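Local coordinates for protein glycerophosphoryl diester phosphodiesterase (Parabacteroides distasonis, PDB 3MZ2) that probably hydrolyses glycerophosphodiesters, as a TIM-barrel member of the glycerophosphodiester phosphodiesterase family, at residues A[172-177]-A[202-207]. Sequence-based numbering, arbitrary orientation.
Sequences FFYEKN and WSHIMA
Tyr174 and His204 make this contact by themselves, as a T-shaped (edge-to-face) aromatic pair: the tyrosine brings the CE1 edge of its ring over one face of the imidazole. Ring centroids lie 5.8 Å apart and the planes stand at 78°, so the rings are close to perpendicular. The nearest approach is a loose one, Tyr174 CE1 to His204 ND1 at 4.4 Å, and the two segments bury just 60 Å² between them. Tyr174 CE1 is scarcely farther from the other ring atoms, 4.6 Å from His204 CG and 4.9 Å from His204 CD2, so it points into the face rather than at one rim. No hydrogen bond crosses the gap. Tyr174 gets there by extending from the last full turn of helix 167-176 with CG trans to the backbone N (chi1 178°), which carries the phenol out from the helix toward the histidine.

Both segments belong to the beta/alpha repeats of a TIM barrel. Helix 167-176 leads into strand 182-185, which pairs in parallel with strand 205-210; His204 lies at the start of this second strand region, and the pair joins the C-terminal end of the helix to its N-terminal end, on the barrel face opposite the one where TIM-barrel active sites sit.

The histidine is the firm half. It is buried, and the bond from ND1 to Phe180 O, in the loop between helix 167-176 and strand 182-185, fixes the imidazole's rotation; backbone bonds with Phe182 hold its main chain beside strand 182-185. The outer side is looser: Tyr174 rests against Pro201 and Phe182 but remains partly exposed, and its OH stays 5.3 Å from His204 NE2.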
ATOM      1  N   PHE A 172       2.671  -6.764  15.092  1.00 15.15           N
ATOM      2  CA  PHE A 172       3.626  -5.683  15.234  1.00 15.80           C
ATOM      3  C   PHE A 172       3.069  -4.607  16.171  1.00 15.08           C
ATOM      4  O   PHE A 172       3.714  -4.213  17.165  1.00 15.99           O
ATOM      5  CB  PHE A 172       3.924  -5.004  13.892  1.00 16.53           C
ATOM      6  CG  PHE A 172       4.732  -3.741  14.048  1.00 18.94           C
ATOM      7  CD1 PHE A 172       6.122  -3.799  14.234  1.00 25.22           C
ATOM      8  CD2 PHE A 172       4.105  -2.489  14.069  1.00 20.76           C
ATOM      9  CE1 PHE A 172       6.856  -2.637  14.415  1.00 25.66           C
ATOM     10  CE2 PHE A 172       4.840  -1.338  14.259  1.00 23.88           C
ATOM     11  CZ  PHE A 172       6.218  -1.413  14.413  1.00 24.58           C
ATOM     12  N   PHE A 173       1.857  -4.119  15.860  1.00 14.19           N
ATOM     13  CA  PHE A 173       1.264  -3.062  16.660  1.00 13.14           C
ATOM     14  C   PHE A 173       0.892  -3.536  18.061  1.00 12.80           C
ATOM     15  O   PHE A 173       1.140  -2.820  19.049  1.00 13.45           O
ATOM     16  CB  PHE A 173       0.014  -2.496  15.984  1.00 12.83           C
ATOM     17  CG  PHE A 173       0.310  -1.622  14.823  1.00 11.80           C
ATOM     18  CD1 PHE A 173       0.808  -0.338  15.021  1.00 13.77           C
ATOM     19  CD2 PHE A 173       0.117  -2.077  13.521  1.00 13.74           C
ATOM     20  CE1 PHE A 173       1.063   0.506  13.914  1.00 16.25           C
ATOM     21  CE2 PHE A 173       0.374  -1.217  12.422  1.00 14.57           C
ATOM     22  CZ  PHE A 173       0.851   0.052  12.640  1.00 15.39           C
ATOM     23  N   TYR A 174       0.283  -4.730  18.160  1.00 13.17           N
ATOM     24  CA  TYR A 174      -0.256  -5.200  19.446  1.00 13.07           C
ATOM     25  C   TYR A 174       0.880  -5.438  20.498  1.00 14.18           C
ATOM     26  O   TYR A 174       0.718  -5.109  21.665  1.00 13.95           O
ATOM     27  CB  TYR A 174      -1.110  -6.456  19.230  1.00 13.20           C
ATOM     28  CG  TYR A 174      -1.649  -6.998  20.512  1.00 10.50           C
ATOM     29  CD1 TYR A 174      -2.688  -6.392  21.170  1.00 12.79           C
ATOM     30  CD2 TYR A 174      -1.057  -8.115  21.112  1.00 13.10           C
ATOM     31  CE1 TYR A 174      -3.160  -6.903  22.400  1.00 12.85           C
ATOM     32  CE2 TYR A 174      -1.524  -8.591  22.319  1.00 13.42           C
ATOM     33  CZ  TYR A 174      -2.558  -7.995  22.940  1.00 13.76           C
ATOM     34  OH  TYR A 174      -2.981  -8.458  24.166  1.00 16.26           O
ATOM     35  N   GLU A 175       2.004  -5.962  20.045  1.00 15.62           N
ATOM     36  CA  GLU A 175       3.177  -6.204  20.880  1.00 17.96           C
ATOM     37  C   GLU A 175       3.762  -4.863  21.329  1.00 17.42           C
ATOM     38  O   GLU A 175       4.239  -4.775  22.457  1.00 20.72           O
ATOM     39  CB  GLU A 175       4.199  -7.105  20.165  1.00 17.65           C
ATOM     40  CG  GLU A 175       3.636  -8.545  20.022  1.00 20.98           C
ATOM     41  CD  GLU A 175       4.608  -9.590  19.553  1.00 24.09           C
ATOM     42  OE1 GLU A 175       5.705  -9.203  19.119  1.00 23.50           O
ATOM     43  OE2 GLU A 175       4.223 -10.809  19.615  1.00 21.92           O
ATOM     44  N   LYS A 176       3.677  -3.818  20.493  1.00 17.01           N
ATOM     45  CA  LYS A 176       4.175  -2.488  20.887  1.00 17.10           C
ATOM     46  C   LYS A 176       3.260  -1.810  21.888  1.00 16.32           C
ATOM     47  O   LYS A 176       3.712  -1.094  22.783  1.00 16.77           O
ATOM     48  CB  LYS A 176       4.313  -1.562  19.684  1.00 18.12           C
ATOM     49  CG  LYS A 176       5.545  -1.806  18.874  1.00 20.88           C
ATOM     50  CD  LYS A 176       5.809  -0.678  17.922  1.00 24.66           C
ATOM     51  N   ASN A 177       1.963  -2.025  21.745  1.00 13.45           N
ATOM     52  CA  ASN A 177       1.011  -1.446  22.699  1.00 13.57           C
ATOM     53  C   ASN A 177      -0.282  -2.263  22.707  1.00 13.17           C
ATOM     54  O   ASN A 177      -1.121  -2.166  21.801  1.00 11.37           O
ATOM     55  CB  ASN A 177       0.722   0.006  22.360  1.00 12.03           C
ATOM     56  CG  ASN A 177      -0.218   0.679  23.370  1.00 14.06           C
ATOM     57  OD1 ASN A 177      -0.801   0.042  24.234  1.00 14.46           O
ATOM     58  ND2 ASN A 177      -0.353   1.976  23.235  1.00 13.60           N
ATOM     59  N   TRP A 202      -9.524 -11.117  20.004  1.00 12.40           N
ATOM     60  CA  TRP A 202     -10.673 -10.724  19.220  1.00 11.81           C
ATOM     61  C   TRP A 202     -11.352  -9.483  19.865  1.00 11.18           C
ATOM     62  O   TRP A 202     -11.991  -8.714  19.156  1.00 10.20           O
ATOM     63  CB  TRP A 202     -11.658 -11.908  19.063  1.00 12.52           C
ATOM     64  CG  TRP A 202     -11.196 -12.973  18.117  1.00 12.39           C
ATOM     65  CD1 TRP A 202     -10.995 -14.300  18.410  1.00 11.70           C
ATOM     66  CD2 TRP A 202     -10.955 -12.831  16.721  1.00 14.02           C
ATOM     67  NE1 TRP A 202     -10.577 -14.973  17.286  1.00 14.03           N
ATOM     68  CE2 TRP A 202     -10.573 -14.105  16.227  1.00 13.29           C
ATOM     69  CE3 TRP A 202     -11.000 -11.738  15.846  1.00 10.81           C
ATOM     70  CZ2 TRP A 202     -10.220 -14.315  14.883  1.00 15.11           C
ATOM     71  CZ3 TRP A 202     -10.680 -11.925  14.489  1.00 11.60           C
ATOM     72  CH2 TRP A 202     -10.279 -13.219  14.032  1.00 13.52           C
ATOM     73  N   SER A 203     -11.206  -9.326  21.173  1.00 12.32           N
ATOM     74  CA  SER A 203     -11.725  -8.155  21.843  1.00 11.67           C
ATOM     75  C   SER A 203     -11.102  -6.864  21.314  1.00 11.62           C
ATOM     76  O   SER A 203     -11.654  -5.790  21.506  1.00 13.00           O
ATOM     77  CB  SER A 203     -11.513  -8.240  23.343  1.00 13.95           C
ATOM     78  OG  SER A 203     -10.145  -8.349  23.698  1.00 14.85           O
ATOM     79  N   HIS A 204      -9.920  -6.965  20.722  1.00 11.25           N
ATOM     80  CA  HIS A 204      -9.277  -5.786  20.119  1.00 10.63           C
ATOM     81  C   HIS A 204      -9.470  -5.629  18.592  1.00 10.99           C
ATOM     82  O   HIS A 204      -8.785  -4.799  17.960  1.00 12.00           O
ATOM     83  CB  HIS A 204      -7.789  -5.841  20.456  1.00 11.19           C
ATOM     84  CG  HIS A 204      -7.534  -5.538  21.894  1.00 13.67           C
ATOM     85  ND1 HIS A 204      -6.824  -4.445  22.324  1.00 14.19           N
ATOM     86  CD2 HIS A 204      -7.940  -6.191  23.010  1.00 13.87           C
ATOM     87  CE1 HIS A 204      -6.794  -4.436  23.649  1.00 17.55           C
ATOM     88  NE2 HIS A 204      -7.435  -5.499  24.089  1.00 16.20           N
ATOM     89  N   ILE A 205     -10.429  -6.374  18.048  1.00 10.68           N
ATOM     90  CA  ILE A 205     -10.719  -6.424  16.637  1.00 10.44           C
ATOM     91  C   ILE A 205     -12.181  -6.039  16.306  1.00 10.96           C
ATOM     92  O   ILE A 205     -13.127  -6.504  16.943  1.00 11.18           O
ATOM     93  CB  ILE A 205     -10.365  -7.773  16.046  1.00  9.94           C
ATOM     94  CG1 ILE A 205      -8.844  -7.914  16.079  1.00 11.45           C
ATOM     95  CG2 ILE A 205     -10.895  -7.894  14.603  1.00 10.22           C
ATOM     96  CD1 ILE A 205      -8.358  -9.236  15.544  1.00 11.68           C
HETATM   97  N   MSE A 206     -12.294  -5.140  15.320  1.00  9.23           N
HETATM   98  CA  MSE A 206     -13.512  -4.968  14.515  1.00 11.06           C
HETATM   99  C   MSE A 206     -13.102  -5.405  13.117  1.00 10.89           C
HETATM  100  O   MSE A 206     -11.991  -5.089  12.697  1.00  9.49           O
HETATM  101  CB  MSE A 206     -13.992  -3.507  14.554  1.00 10.67           C
HETATM  102  CG  MSE A 206     -15.265  -3.227  13.740  1.00 12.45           C
HETATM  103 SE   MSE A 206     -14.787  -2.727  11.869  0.75 10.89          SE
HETATM  104  CE  MSE A 206     -14.285  -0.886  12.338  1.00 16.06           C
ATOM    105  N   ALA A 207     -13.981  -6.126  12.410  1.00 10.98           N
ATOM    106  CA  ALA A 207     -13.573  -6.739  11.153  1.00 11.73           C
ATOM    107  C   ALA A 207     -14.177  -6.127   9.915  1.00 11.97           C
ATOM    108  O   ALA A 207     -15.395  -6.008   9.845  1.00 11.85           O
ATOM    109  CB  ALA A 207     -13.873  -8.248  11.184  1.00 12.05           C
TER